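Flavin reductase domain protein, FMN-binding (Shewanella baltica, PDB 3HMZ) binds FMN and probably works as a flavin-dependent oxidoreductase of the flavin reductase-like, flavoredoxin family. Local coordinates at the flavin mononucleotide site and the interface of chains A and B. Sequence-based numbering; all coordinates share one arbitrary frame. Chains: chain A/B, Flavin reductase domain protein, FMN-binding.

Contact 1: the flavin mononucleotide site. Residues chain A 31, 43, 45-49, 63-65, 68-70, 94, 96-101, 107, 183, 189. With FMN (flavin mononucleotide), chain C.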
loop_
_atom_site.group_PDB
_atom_site.type_symbol
_atom_site.label_atom_id
_atom_site.label_comp_id
_atom_site.label_asym_id
_atom_site.label_seq_id
_atom_site.Cartn_x
_atom_site.Cartn_y
_atom_site.Cartn_z
ATOM N N THR A 31 0.994 -0.789 6.961
ATOM C CA THR A 31 2.228 -1.513 7.182
ATOM C C THR A 31 1.804 -2.795 7.915
ATOM O O THR A 31 0.909 -2.769 8.759
ATOM C CB THR A 31 3.199 -0.657 7.979
ATOM O OG1 THR A 31 3.588 0.439 7.137
ATOM C CG2 THR A 31 4.390 -1.436 8.404
ATOM N N ASN A 43 9.440 -16.721 12.815
ATOM C CA ASN A 43 9.971 -15.400 12.713
ATOM C C ASN A 43 8.884 -14.415 12.300
ATOM O O ASN A 43 7.862 -14.803 11.750
ATOM C CB ASN A 43 11.130 -15.291 11.728
ATOM C CG ASN A 43 12.015 -14.101 11.998
ATOM O OD1 ASN A 43 12.018 -13.535 13.095
ATOM N ND2 ASN A 43 12.797 -13.718 10.987
HETATM N N MSE A 45 8.792 -10.157 10.839
HETATM C CA MSE A 45 9.403 -8.886 10.456
HETATM C C MSE A 45 8.308 -7.888 10.065
HETATM O O MSE A 45 7.150 -8.271 9.910
HETATM C CB MSE A 45 10.373 -9.051 9.279
HETATM C CG MSE A 45 9.732 -9.552 7.983
HETATM SE SE MSE A 45 10.918 -9.514 6.483
HETATM C CE MSE A 45 10.199 -8.029 5.495
ATOM N N ALA A 46 8.702 -6.625 9.925
ATOM C CA ALA A 46 7.797 -5.568 9.464
ATOM C C ALA A 46 7.949 -5.415 7.947
ATOM O O ALA A 46 9.065 -5.527 7.399
ATOM C CB ALA A 46 8.071 -4.249 10.146
ATOM N N ALA A 47 6.830 -5.189 7.265
ATOM C CA ALA A 47 6.828 -4.873 5.835
ATOM C C ALA A 47 5.840 -3.759 5.515
ATOM O O ALA A 47 4.629 -3.923 5.713
ATOM C CB ALA A 47 6.536 -6.100 4.944
ATOM N N ALA A 48 6.358 -2.612 5.060
ATOM C CA ALA A 48 5.489 -1.588 4.492
ATOM C C ALA A 48 5.061 -1.940 3.067
ATOM O O ALA A 48 3.986 -1.524 2.619
ATOM C CB ALA A 48 6.178 -0.234 4.481
ATOM N N TRP A 49 5.899 -2.705 2.342
ATOM C CA TRP A 49 5.679 -2.927 0.900
ATOM C C TRP A 49 4.914 -4.199 0.607
ATOM O O TRP A 49 5.387 -5.090 -0.069
ATOM C CB TRP A 49 6.991 -2.817 0.140
ATOM C CG TRP A 49 7.661 -1.496 0.273
ATOM C CD1 TRP A 49 7.158 -0.355 0.834
ATOM C CD2 TRP A 49 8.947 -1.147 -0.226
ATOM N NE1 TRP A 49 8.083 0.687 0.770
ATOM C CE2 TRP A 49 9.183 0.223 0.107
ATOM C CE3 TRP A 49 9.943 -1.854 -0.929
ATOM C CZ2 TRP A 49 10.362 0.861 -0.220
ATOM C CZ3 TRP A 49 11.112 -1.206 -1.241
ATOM C CH2 TRP A 49 11.312 0.134 -0.893
ATOM N N VAL A 63 7.357 -7.294 -0.840
ATOM C CA VAL A 63 8.756 -7.112 -1.188
ATOM C C VAL A 63 9.575 -7.537 0.016
ATOM O O VAL A 63 9.402 -7.002 1.120
ATOM C CB VAL A 63 9.056 -5.674 -1.596
ATOM C CG1 VAL A 63 10.490 -5.581 -2.065
ATOM C CG2 VAL A 63 8.079 -5.212 -2.695
ATOM N N LEU A 64 10.467 -8.511 -0.183
ATOM C CA LEU A 64 11.288 -9.067 0.904
ATOM C C LEU A 64 12.754 -8.964 0.531
ATOM O O LEU A 64 13.214 -9.620 -0.398
ATOM C CB LEU A 64 10.913 -10.508 1.165
ATOM C CG LEU A 64 9.439 -10.808 1.468
ATOM C CD1 LEU A 64 9.183 -12.339 1.451
ATOM C CD2 LEU A 64 9.003 -10.161 2.759
ATOM N N ASP A 65 13.502 -8.178 1.282
ATOM C CA ASP A 65 14.920 -7.985 0.995
ATOM C C ASP A 65 15.683 -9.310 1.165
ATOM O O ASP A 65 15.372 -10.118 2.035
ATOM C CB ASP A 65 15.487 -6.911 1.888
ATOM C CG ASP A 65 16.850 -6.467 1.449
ATOM O OD1 ASP A 65 17.838 -7.094 1.891
ATOM O OD2 ASP A 65 16.932 -5.487 0.663
ATOM N N THR A 68 16.901 -10.600 4.629
ATOM C CA THR A 68 15.999 -11.012 5.710
ATOM C C THR A 68 15.901 -12.502 5.963
ATOM O O THR A 68 15.839 -13.302 5.026
ATOM C CB THR A 68 14.574 -10.446 5.538
ATOM O OG1 THR A 68 13.896 -11.064 4.443
ATOM C CG2 THR A 68 14.563 -8.950 5.397
ATOM N N LYS A 69 15.898 -12.869 7.242
ATOM C CA LYS A 69 15.714 -14.264 7.630
ATOM C C LYS A 69 14.312 -14.721 7.257
ATOM O O LYS A 69 14.119 -15.823 6.789
ATOM C CB LYS A 69 16.001 -14.487 9.121
ATOM C CG LYS A 69 15.909 -15.954 9.577
ATOM C CD LYS A 69 16.892 -16.897 8.870
ATOM C CE LYS A 69 18.297 -16.611 9.188
ATOM N NZ LYS A 69 19.144 -17.800 8.656
ATOM N N THR A 70 13.333 -13.825 7.380
ATOM C CA THR A 70 11.957 -14.187 7.010
ATOM C C THR A 70 11.841 -14.622 5.543
ATOM O O THR A 70 11.150 -15.587 5.242
ATOM C CB THR A 70 10.962 -13.047 7.350
ATOM O OG1 THR A 70 11.123 -12.685 8.712
ATOM C CG2 THR A 70 9.543 -13.521 7.139
ATOM N N HIS A 94 8.103 -1.586 15.044
ATOM C CA HIS A 94 9.395 -1.005 14.748
ATOM C C HIS A 94 10.542 -1.941 15.126
ATOM O O HIS A 94 11.501 -2.082 14.374
ATOM C CB HIS A 94 9.523 0.343 15.450
ATOM C CG HIS A 94 10.699 1.128 14.970
ATOM N ND1 HIS A 94 11.841 1.187 15.711
ATOM C CD2 HIS A 94 10.967 1.746 13.792
ATOM C CE1 HIS A 94 12.748 1.903 15.058
ATOM N NE2 HIS A 94 12.241 2.265 13.892
ATOM N N VAL A 96 10.557 -5.377 15.389
ATOM C CA VAL A 96 10.708 -6.538 14.483
ATOM C C VAL A 96 11.241 -6.137 13.110
ATOM O O VAL A 96 11.762 -6.987 12.398
ATOM C CB VAL A 96 9.441 -7.404 14.320
ATOM C CG1 VAL A 96 9.006 -7.986 15.709
ATOM C CG2 VAL A 96 8.304 -6.637 13.668
ATOM N N GLY A 97 11.114 -4.851 12.789
ATOM C CA GLY A 97 11.674 -4.299 11.577
ATOM C C GLY A 97 13.055 -3.678 11.726
ATOM O O GLY A 97 13.570 -3.107 10.760
ATOM N N SER A 98 13.638 -3.785 12.924
ATOM C CA SER A 98 14.942 -3.195 13.229
ATOM C C SER A 98 15.954 -4.209 13.773
ATOM O O SER A 98 17.086 -3.830 14.102
ATOM C CB SER A 98 14.749 -2.066 14.233
ATOM O OG SER A 98 13.884 -1.070 13.763
ATOM N N GLN A 99 15.550 -5.474 13.866
ATOM C CA GLN A 99 16.349 -6.577 14.405
ATOM C C GLN A 99 16.151 -7.796 13.533
ATOM O O GLN A 99 15.018 -8.055 13.146
ATOM C CB GLN A 99 15.813 -6.894 15.819
ATOM C CG GLN A 99 15.950 -5.736 16.809
ATOM C CD GLN A 99 15.324 -5.998 18.166
ATOM O OE1 GLN A 99 15.270 -7.124 18.632
ATOM N NE2 GLN A 99 14.836 -4.937 18.805
ATOM N N SER A 100 17.203 -8.569 13.259
ATOM C CA SER A 100 17.072 -9.802 12.484
ATOM C C SER A 100 17.237 -11.003 13.372
ATOM O O SER A 100 18.099 -11.021 14.281
ATOM C CB SER A 100 18.124 -9.898 11.363
ATOM O OG SER A 100 18.006 -11.138 10.626
ATOM N N LEU A 101 16.419 -12.015 13.112
ATOM C CA LEU A 101 16.525 -13.299 13.793
ATOM C C LEU A 101 17.905 -13.919 13.578
ATOM O O LEU A 101 18.376 -14.647 14.435
ATOM C CB LEU A 101 15.453 -14.266 13.300
ATOM C CG LEU A 101 15.354 -15.630 14.005
ATOM C CD1 LEU A 101 14.978 -15.481 15.469
ATOM C CD2 LEU A 101 14.373 -16.480 13.263
ATOM N N LYS A 107 14.907 -13.194 19.171
ATOM C CA LYS A 107 14.251 -12.000 18.610
ATOM C C LYS A 107 12.816 -11.798 19.096
ATOM O O LYS A 107 12.467 -10.697 19.537
ATOM C CB LYS A 107 14.265 -12.058 17.074
ATOM C CG LYS A 107 13.523 -10.919 16.430
ATOM C CD LYS A 107 13.571 -10.953 14.936
ATOM C CE LYS A 107 12.774 -9.757 14.360
ATOM N NZ LYS A 107 12.714 -9.802 12.855
ATOM N N TYR A 183 3.723 3.335 7.852
ATOM C CA TYR A 183 5.098 3.797 8.047
ATOM C C TYR A 183 5.571 4.815 7.058
ATOM O O TYR A 183 5.223 4.737 5.891
ATOM C CB TYR A 183 6.027 2.599 7.938
ATOM C CG TYR A 183 7.467 2.829 8.274
ATOM C CD1 TYR A 183 7.817 3.337 9.503
ATOM C CD2 TYR A 183 8.484 2.380 7.421
ATOM C CE1 TYR A 183 9.161 3.497 9.868
ATOM C CE2 TYR A 183 9.834 2.520 7.791
ATOM C CZ TYR A 183 10.154 3.057 9.016
ATOM O OH TYR A 183 11.493 3.151 9.373
ATOM N N PHE A 189 5.497 6.819 12.007
ATOM C CA PHE A 189 4.323 6.246 11.381
ATOM C C PHE A 189 3.153 7.202 11.528
ATOM O O PHE A 189 3.138 8.074 12.388
ATOM C CB PHE A 189 3.876 4.973 12.120
ATOM C CG PHE A 189 4.890 3.841 12.168
ATOM C CD1 PHE A 189 5.983 3.884 13.053
ATOM C CD2 PHE A 189 4.692 2.675 11.434
ATOM C CE1 PHE A 189 6.900 2.848 13.122
ATOM C CE2 PHE A 189 5.608 1.594 11.525
ATOM C CZ PHE A 189 6.689 1.682 12.383
HETATM N N1 FMN C . 11.952 -5.098 4.781
HETATM C C2 FMN C . 11.531 -5.630 3.586
HETATM O O2 FMN C . 12.212 -6.503 3.048
HETATM N N3 FMN C . 10.340 -5.194 3.037
HETATM C C4 FMN C . 9.570 -4.226 3.604
HETATM O O4 FMN C . 8.512 -3.871 3.019
HETATM C C4A FMN C . 10.023 -3.676 4.814
HETATM N N5 FMN C . 9.291 -2.701 5.467
HETATM C C5A FMN C . 9.602 -2.281 6.752
HETATM C C6 FMN C . 8.746 -1.430 7.467
HETATM C C7 FMN C . 9.068 -0.990 8.747
HETATM C C7M FMN C . 8.135 -0.097 9.504
HETATM C C8 FMN C . 10.270 -1.405 9.325
HETATM C C8M FMN C . 10.671 -0.946 10.713
HETATM C C9 FMN C . 11.101 -2.255 8.609
HETATM C C9A FMN C . 10.814 -2.715 7.333
HETATM N N10 FMN C . 11.630 -3.582 6.611
HETATM C C10 FMN C . 11.211 -4.113 5.402
HETATM C "C1'" FMN C . 12.876 -4.176 7.210
HETATM C "C2'" FMN C . 12.700 -5.559 7.852
HETATM O "O2'" FMN C . 11.513 -5.634 8.659
HETATM C "C3'" FMN C . 13.954 -5.794 8.686
HETATM O "O3'" FMN C . 15.075 -5.891 7.811
HETATM C "C4'" FMN C . 13.840 -6.973 9.673
HETATM O "O4'" FMN C . 14.846 -6.779 10.663
HETATM C "C5'" FMN C . 14.005 -8.340 9.038
HETATM O "O5'" FMN C . 13.947 -9.306 10.089
HETATM P P FMN C . 14.418 -10.812 9.822
HETATM O O1P FMN C . 14.395 -11.424 11.212
HETATM O O2P FMN C . 13.493 -11.478 8.842
HETATM O O3P FMN C . 15.808 -10.769 9.244
#
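The isoalloxazine of FMN lies with one face against strand 41-47. Along that face, CE of the selenomethionine A:Met45 caps the pyrimidine ring, 3.3 Å from C2 of FMN, and the methyl CB of A:Ala46 covers the benzenoid ring. A:Met45 reaches the ring from a crowded start, its CG lying between the backbone N and carbonyl carbon (chi1 62°), and a bend at chi3 then turns CE onto the flavin. On the opposite face the phenol ring of A:Tyr183 lies roughly parallel over the dimethylbenzene end, so that this end is held between it and A:Ala46 CB. The 7-methyl sits under the centre of the phenol face, a tight CH-pi contact with C7M of FMN 3.2 Å from CG of A:Tyr183. The A:Phe189 ring backs this pair, taking CD1 of A:Tyr183 over the centre of its face and touching the same methyl with CE2 and CZ.

The polar rim is read by backbone. A:Ala48 N donates to the flavin N5 at 3.0 Å, A:Trp49 N to O4 and A:Asp65 N to O2. The N3-H goes to A:Val63 O, which it meets from above the carbonyl plane. Along the ribityl chain, the 2'-hydroxyl O2' bonds A:Ala46 O on a lone pair, while O4' gives to A:Gln99 O from well above that carbonyl's plane.

Each terminal phosphate oxygen accepts from more than one donor. O1P takes A:Leu101 N, the in-plane amide A:Asn43 ND2 at 2.8 Å and a salt bridge from A:Lys107 NZ at 2.9 Å. That lysine is fully extended, and A:Val96 O fixes its tip from behind. A:Ser100 OG, anti to its backbone N (chi1 179°), reaches O3P at 2.6 Å beside A:Lys69 N. O2P is held by A:Thr70 N and by OG1 of the same threonine at 2.7 Å. These amides open helix 69-77, whose N-terminal end may further stabilise the negative charge. The site thus anchors the FMN cofactor and sets the environment of its N5, a redox-active atom of the flavin.

Contact 2: the interface of chains A and B. Residues chain A 23-24, 27-28, 168-169; chain B 31, 48-49, 183-185.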
loop_
_atom_site.group_PDB
_atom_site.type_symbol
_atom_site.label_atom_id
_atom_site.label_comp_id
_atom_site.label_asym_id
_atom_site.label_seq_id
_atom_site.Cartn_x
_atom_site.Cartn_y
_atom_site.Cartn_z
ATOM N N TYR A 23 -9.291 -8.934 0.648
ATOM C CA TYR A 23 -8.477 -7.812 0.090
ATOM C C TYR A 23 -8.727 -6.493 0.848
ATOM O O TYR A 23 -7.833 -5.640 0.943
ATOM C CB TYR A 23 -8.731 -7.598 -1.408
ATOM C CG TYR A 23 -10.042 -6.921 -1.691
ATOM C CD1 TYR A 23 -11.252 -7.628 -1.728
ATOM C CD2 TYR A 23 -10.094 -5.552 -1.873
ATOM C CE1 TYR A 23 -12.460 -6.979 -1.915
ATOM C CE2 TYR A 23 -11.294 -4.904 -2.069
ATOM C CZ TYR A 23 -12.477 -5.616 -2.109
ATOM O OH TYR A 23 -13.675 -4.960 -2.284
ATOM N N ARG A 24 -9.928 -6.347 1.411
ATOM C CA ARG A 24 -10.271 -5.109 2.133
ATOM C C ARG A 24 -9.425 -4.889 3.392
ATOM O O ARG A 24 -9.258 -3.770 3.851
ATOM C CB ARG A 24 -11.736 -5.078 2.492
ATOM C CG ARG A 24 -12.613 -5.017 1.256
ATOM C CD ARG A 24 -14.013 -4.885 1.635
ATOM N NE ARG A 24 -14.901 -4.914 0.474
ATOM C CZ ARG A 24 -16.219 -4.843 0.571
ATOM N NH1 ARG A 24 -16.807 -4.802 1.755
ATOM N NH2 ARG A 24 -16.955 -4.875 -0.534
ATOM N N ASN A 27 -6.610 -2.827 1.923
ATOM C CA ASN A 27 -6.899 -1.841 0.874
ATOM C C ASN A 27 -6.439 -0.422 1.187
ATOM O O ASN A 27 -6.024 0.304 0.281
ATOM C CB ASN A 27 -8.372 -1.885 0.490
ATOM C CG ASN A 27 -8.594 -2.020 -0.990
ATOM O OD1 ASN A 27 -7.784 -2.592 -1.690
ATOM N ND2 ASN A 27 -9.739 -1.564 -1.451
ATOM N N HIS A 28 -6.465 -0.085 2.479
ATOM C CA HIS A 28 -6.032 1.207 2.963
ATOM C C HIS A 28 -4.493 1.337 3.100
ATOM O O HIS A 28 -3.994 2.366 3.555
ATOM C CB HIS A 28 -6.739 1.561 4.260
ATOM C CG HIS A 28 -6.449 0.629 5.382
ATOM N ND1 HIS A 28 -6.703 -0.728 5.317
ATOM C CD2 HIS A 28 -6.011 0.879 6.632
ATOM C CE1 HIS A 28 -6.367 -1.280 6.472
ATOM N NE2 HIS A 28 -5.933 -0.326 7.286
ATOM N N HIS A 168 -16.124 -4.699 6.475
ATOM C CA HIS A 168 -15.695 -3.307 6.601
ATOM C C HIS A 168 -14.919 -3.033 7.876
ATOM O O HIS A 168 -15.162 -3.627 8.919
ATOM C CB HIS A 168 -16.897 -2.360 6.575
ATOM C CG HIS A 168 -17.701 -2.462 5.314
ATOM N ND1 HIS A 168 -17.429 -1.705 4.201
ATOM C CD2 HIS A 168 -18.697 -3.309 4.961
ATOM C CE1 HIS A 168 -18.261 -2.050 3.225
ATOM N NE2 HIS A 168 -19.043 -3.028 3.662
ATOM N N TRP A 169 -13.990 -2.102 7.755
ATOM C CA TRP A 169 -13.277 -1.578 8.887
ATOM C C TRP A 169 -14.199 -0.649 9.647
ATOM O O TRP A 169 -15.089 -0.010 9.044
ATOM C CB TRP A 169 -12.021 -0.805 8.462
ATOM C CG TRP A 169 -10.925 -1.673 7.970
ATOM C CD1 TRP A 169 -10.607 -1.919 6.694
ATOM C CD2 TRP A 169 -10.005 -2.432 8.773
ATOM N NE1 TRP A 169 -9.503 -2.742 6.614
ATOM C CE2 TRP A 169 -9.136 -3.107 7.884
ATOM C CE3 TRP A 169 -9.848 -2.622 10.144
ATOM C CZ2 TRP A 169 -8.096 -3.911 8.323
ATOM C CZ3 TRP A 169 -8.812 -3.453 10.584
ATOM C CH2 TRP A 169 -7.944 -4.063 9.669
ATOM N N THR B 31 -4.052 5.589 -1.554
ATOM C CA THR B 31 -4.685 5.369 -2.837
ATOM C C THR B 31 -4.172 6.512 -3.727
ATOM O O THR B 31 -4.014 7.643 -3.268
ATOM C CB THR B 31 -6.197 5.362 -2.678
ATOM O OG1 THR B 31 -6.538 4.192 -1.921
ATOM C CG2 THR B 31 -6.884 5.350 -3.996
ATOM N N ALA B 48 -5.899 1.893 -5.871
ATOM C CA ALA B 48 -5.477 1.570 -4.513
ATOM C C ALA B 48 -4.246 0.662 -4.507
ATOM O O ALA B 48 -3.456 0.692 -3.556
ATOM C CB ALA B 48 -6.596 0.891 -3.742
ATOM N N TRP B 49 -4.077 -0.155 -5.564
ATOM C CA TRP B 49 -3.044 -1.209 -5.558
ATOM C C TRP B 49 -1.748 -0.770 -6.204
ATOM O O TRP B 49 -1.291 -1.340 -7.174
ATOM C CB TRP B 49 -3.603 -2.501 -6.131
ATOM C CG TRP B 49 -4.770 -3.042 -5.385
ATOM C CD1 TRP B 49 -5.264 -2.618 -4.182
ATOM C CD2 TRP B 49 -5.564 -4.163 -5.755
ATOM N NE1 TRP B 49 -6.370 -3.375 -3.799
ATOM C CE2 TRP B 49 -6.559 -4.340 -4.746
ATOM C CE3 TRP B 49 -5.543 -5.051 -6.850
ATOM C CZ2 TRP B 49 -7.509 -5.338 -4.824
ATOM C CZ3 TRP B 49 -6.499 -6.034 -6.915
ATOM C CH2 TRP B 49 -7.464 -6.174 -5.912
ATOM N N TYR B 183 -8.396 3.999 0.409
ATOM C CA TYR B 183 -9.677 3.391 0.051
ATOM C C TYR B 183 -9.961 2.076 0.705
ATOM O O TYR B 183 -9.056 1.279 0.886
ATOM C CB TYR B 183 -9.696 3.159 -1.451
ATOM C CG TYR B 183 -10.989 2.699 -2.047
ATOM C CD1 TYR B 183 -12.134 3.439 -1.870
ATOM C CD2 TYR B 183 -11.026 1.608 -2.928
ATOM C CE1 TYR B 183 -13.342 3.065 -2.476
ATOM C CE2 TYR B 183 -12.230 1.242 -3.553
ATOM C CZ TYR B 183 -13.367 1.986 -3.335
ATOM O OH TYR B 183 -14.536 1.625 -3.993
ATOM N N ILE B 184 -11.231 1.841 1.033
ATOM C CA ILE B 184 -11.668 0.480 1.417
ATOM C C ILE B 184 -12.595 -0.105 0.359
ATOM O O ILE B 184 -12.222 -1.077 -0.339
ATOM C CB ILE B 184 -12.309 0.419 2.812
ATOM C CG1 ILE B 184 -11.310 0.875 3.872
ATOM C CG2 ILE B 184 -12.797 -1.001 3.082
ATOM C CD1 ILE B 184 -9.996 0.043 3.914
ATOM N N ALA B 185 -13.795 0.459 0.236
ATOM C CA ALA B 185 -14.803 -0.096 -0.658
ATOM C C ALA B 185 -15.944 0.876 -0.846
ATOM O O ALA B 185 -16.173 1.768 -0.031
ATOM C CB ALA B 185 -15.334 -1.458 -0.077
HETATM O O HOH W 1 -4.998 2.952 0.081
HETATM O O HOH W 2 -4.047 -0.741 -1.290
HETATM O O HOH W 3 -13.237 -2.301 -2.688
#
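A:Asn27 is the centre of this patch, its carboxamide pushed between two groups of chain B and using both ends. OD1 accepts the indole N-H of B:Trp49, with NE1 2.7 Å from OD1 of A:Asn27. That bond runs almost straight down the C=O axis and in the plane of the indole, although amide and ring planes stand 69° apart. On the other branch, ND2 of A:Asn27 gives to the main-chain B:Ile184 O at 2.8 Å, coming from above that carbonyl's plane with a clearly bent bond. The opposite demands of an N-H and a C=O thus fix which way round the amide sits.

Carbon packing flanks the asparagine. CD1 of B:Ile184 lies 3.5 Å from CD1 of A:Trp169, the two side chains crossing nearly at a right angle, and touches CB of A:His28, which runs alongside. The methyl of B:Ala185 rests over one face of the A:Arg24 guanidinium, 3.5 Å from NE, while the A:Tyr23 ring meets the edge of the B:Trp49 indole.

Further out, A:Arg24 is steadied by an in-plane, nearly straight bond from NE to A:Tyr23 OH at 3.0 Å. A:Trp169 NE1 donates to A:Arg24 O, tying the indole to the 3-10 helix. Waters complete the seam: one joins A:Tyr23 OH to B:Ile184 O, and two link A:Asn27 O to B:Thr31 OG1 and B:Ala48 O. B:Thr31 OG1 also receives the backbone N of B:Tyr183, at 3.0 Å.

In the fold, 3-10 helix 19-25 with the loop that follows it, backed by the short strand 168-169, packs on strand 181-185 and the 48-49 turn of the other chain. The two-fold axis repeats this arrangement with the chains exchanged.

The C-alpha centres of contact 1 and contact 2 are about 22 Å apart, yet they draw on the same positions. Residues 31, 48, 49 and 183 line the flavin pocket in contact 1 and, from chain B, face the partner in contact 2. Positions 48 and 49 give backbone N-H groups to the flavin, while the indole of residue 49 serves the other subunit. Each pocket therefore adjoins the dimer seam, and by symmetry a copy of contact 2 borders the FMN of chain A. Pairing of the chains may thus brace the cofactor site, consistent with a functional dimer, though the structure alone does not prove it.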